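PDB 3EWM: uncharacterized sugar kinase PH1459 from Pyrococcus horikoshii, which probably phosphorylates a sugar such as fructose at the expense of ATP, as a member of the PfkB family of carbohydrate kinases. Local coordinates for residues I12-E18 and I89-K95. Sequence-based numbering, arbitrary orientation.
Sequences IDLISVE and IVFVQLK
Leu14 lays its CD1 methyl over one face of the Phe91 ring, a CH-pi contact 4.0 Å from the centroid and offset toward the rim. With CG anti to the carbonyl carbon (chi1 -72°), the Leu14 side chain runs alongside Phe91 in the same direction. The second subunit covers this buried side, its Phe61 meeting Phe91 edge-to-face. The strands pair in parallel, Leu14 N donating to Val90 O (2.7 Å) and Leu14 O accepting from Val92 N. They are the two central strands of a four-stranded sheet beside the main domain, consistent with the lid of many PfkB sugar kinases. On the opposite face Ile15 CG1 presses on Val92 CG2 at a tight 3.3 Å. Packing is looser toward solvent, where exposed Leu94 touches Ile15 CG2 through CD1 (3.8 Å). Val92 O takes both Ser16 N and Ser16 OG, the hydroxyl from above the carbonyl plane. Where the strands end, Lys95 NZ reaches Ser16 O (2.9 Å), and Gln93 NE2 meets a lone pair of Glu18 O (2.6 Å), which lies in the Gln93 amide plane. NE2 also bonds Gly20 O, and Gln93 OE1 accepts from Lys95 N. An alanine here would probably leave Glu18 O, Gly20 O and Lys95 N without these partners. Glu18 turns its carboxylate to Arg26.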
loop_
_atom_site.group_PDB
_atom_site.type_symbol
_atom_site.label_atom_id
_atom_site.label_comp_id
_atom_site.label_asym_id
_atom_site.label_seq_id
_atom_site.Cartn_x
_atom_site.Cartn_y
_atom_site.Cartn_z
ATOM N N ILE A 12 -4.227 0.022 7.338
ATOM C CA ILE A 12 -3.217 1.012 7.697
ATOM C C ILE A 12 -3.531 2.341 7.010
ATOM O O ILE A 12 -3.642 2.422 5.783
ATOM C CB ILE A 12 -1.766 0.568 7.279
ATOM C CG1 ILE A 12 -1.400 -0.798 7.876
ATOM C CG2 ILE A 12 -0.753 1.652 7.636
ATOM C CD1 ILE A 12 -1.114 -0.756 9.402
ATOM N N ASP A 13 -3.715 3.387 7.797
ATOM C CA ASP A 13 -3.723 4.722 7.233
ATOM C C ASP A 13 -2.292 5.201 7.232
ATOM O O ASP A 13 -1.636 5.265 8.280
ATOM C CB ASP A 13 -4.559 5.703 8.062
ATOM C CG ASP A 13 -6.047 5.591 7.799
ATOM O OD1 ASP A 13 -6.436 5.074 6.744
ATOM O OD2 ASP A 13 -6.829 6.052 8.641
ATOM N N LEU A 14 -1.805 5.541 6.055
ATOM C CA LEU A 14 -0.502 6.182 5.962
ATOM C C LEU A 14 -0.784 7.650 5.761
ATOM O O LEU A 14 -1.222 8.082 4.706
ATOM C CB LEU A 14 0.318 5.571 4.845
ATOM C CG LEU A 14 0.726 4.182 5.350
ATOM C CD1 LEU A 14 0.562 3.121 4.260
ATOM C CD2 LEU A 14 2.114 4.218 5.939
ATOM N N ILE A 15 -0.610 8.408 6.832
ATOM C CA ILE A 15 -1.106 9.776 6.834
ATOM C C ILE A 15 0.011 10.751 6.560
ATOM O O ILE A 15 0.971 10.832 7.328
ATOM C CB ILE A 15 -1.779 10.119 8.163
ATOM C CG1 ILE A 15 -2.861 9.065 8.443
ATOM C CG2 ILE A 15 -2.386 11.520 8.108
ATOM C CD1 ILE A 15 -3.804 9.425 9.477
ATOM N N SER A 16 -0.151 11.490 5.469
ATOM C CA SER A 16 0.754 12.576 5.109
ATOM C C SER A 16 1.020 13.433 6.335
ATOM O O SER A 16 0.100 13.859 7.041
ATOM C CB SER A 16 0.167 13.447 4.011
ATOM O OG SER A 16 -0.183 12.695 2.850
ATOM N N VAL A 17 2.298 13.670 6.582
ATOM C CA VAL A 17 2.725 14.457 7.715
ATOM C C VAL A 17 2.848 15.935 7.318
ATOM O O VAL A 17 2.887 16.824 8.177
ATOM C CB VAL A 17 4.035 13.857 8.288
ATOM C CG1 VAL A 17 4.866 14.891 8.934
ATOM C CG2 VAL A 17 3.683 12.764 9.294
ATOM N N GLU A 18 2.893 16.187 6.019
ATOM C CA GLU A 18 2.933 17.546 5.500
ATOM C C GLU A 18 1.808 17.799 4.516
ATOM O O GLU A 18 1.120 16.871 4.072
ATOM C CB GLU A 18 4.274 17.819 4.836
ATOM C CG GLU A 18 4.538 16.920 3.644
ATOM C CD GLU A 18 5.950 17.022 3.168
ATOM O OE1 GLU A 18 6.601 18.062 3.455
ATOM O OE2 GLU A 18 6.410 16.069 2.515
ATOM N N ILE A 89 -4.124 -0.936 3.025
ATOM C CA ILE A 89 -3.387 0.276 3.200
ATOM C C ILE A 89 -4.093 1.385 2.429
ATOM O O ILE A 89 -4.712 1.176 1.375
ATOM C CB ILE A 89 -1.897 0.170 2.722
ATOM C CG1 ILE A 89 -1.845 -0.235 1.252
ATOM C CG2 ILE A 89 -1.028 -0.743 3.663
ATOM C CD1 ILE A 89 -0.551 0.106 0.612
ATOM N N VAL A 90 -4.047 2.565 3.003
ATOM C CA VAL A 90 -4.473 3.743 2.304
ATOM C C VAL A 90 -3.503 4.867 2.623
ATOM O O VAL A 90 -3.094 5.027 3.765
ATOM C CB VAL A 90 -5.966 4.121 2.610
ATOM C CG1 VAL A 90 -6.195 4.301 4.077
ATOM C CG2 VAL A 90 -6.389 5.404 1.829
ATOM N N PHE A 91 -3.126 5.608 1.586
ATOM C CA PHE A 91 -2.311 6.807 1.727
ATOM C C PHE A 91 -3.260 7.979 1.735
ATOM O O PHE A 91 -4.125 8.077 0.876
ATOM C CB PHE A 91 -1.322 6.904 0.575
ATOM C CG PHE A 91 -0.345 5.764 0.547
ATOM C CD1 PHE A 91 0.882 5.863 1.222
ATOM C CD2 PHE A 91 -0.660 4.575 -0.115
ATOM C CE1 PHE A 91 1.772 4.810 1.224
ATOM C CE2 PHE A 91 0.237 3.512 -0.116
ATOM C CZ PHE A 91 1.450 3.635 0.562
ATOM N N VAL A 92 -3.130 8.825 2.743
ATOM C CA VAL A 92 -4.145 9.826 2.996
ATOM C C VAL A 92 -3.501 11.196 3.100
ATOM O O VAL A 92 -2.446 11.363 3.720
ATOM C CB VAL A 92 -5.034 9.467 4.253
ATOM C CG1 VAL A 92 -5.398 8.009 4.243
ATOM C CG2 VAL A 92 -4.300 9.719 5.508
ATOM N N GLN A 93 -4.093 12.149 2.399
ATOM C CA GLN A 93 -3.785 13.546 2.650
ATOM C C GLN A 93 -5.026 14.160 3.278
ATOM O O GLN A 93 -6.042 14.371 2.606
ATOM C CB GLN A 93 -3.363 14.282 1.381
ATOM C CG GLN A 93 -3.103 15.790 1.585
ATOM C CD GLN A 93 -2.151 16.081 2.746
ATOM O OE1 GLN A 93 -2.556 16.092 3.907
ATOM N NE2 GLN A 93 -0.887 16.343 2.426
ATOM N N LEU A 94 -4.943 14.443 4.574
ATOM C CA LEU A 94 -6.081 15.021 5.293
ATOM C C LEU A 94 -6.110 16.547 5.184
ATOM O O LEU A 94 -7.154 17.152 5.376
ATOM C CB LEU A 94 -6.079 14.589 6.772
ATOM C CG LEU A 94 -6.193 13.092 7.075
ATOM C CD1 LEU A 94 -5.875 12.819 8.558
ATOM C CD2 LEU A 94 -7.571 12.535 6.714
ATOM N N LYS A 95 -4.961 17.158 4.894
ATOM C CA LYS A 95 -4.836 18.622 4.944
ATOM C C LYS A 95 -5.197 19.294 3.613
ATOM O O LYS A 95 -5.283 18.644 2.569
ATOM C CB LYS A 95 -3.432 19.042 5.373
ATOM C CG LYS A 95 -2.943 18.430 6.675
ATOM C CD LYS A 95 -1.418 18.429 6.731
ATOM C CE LYS A 95 -0.895 17.681 7.965
ATOM N NZ LYS A 95 -1.274 16.227 7.967
#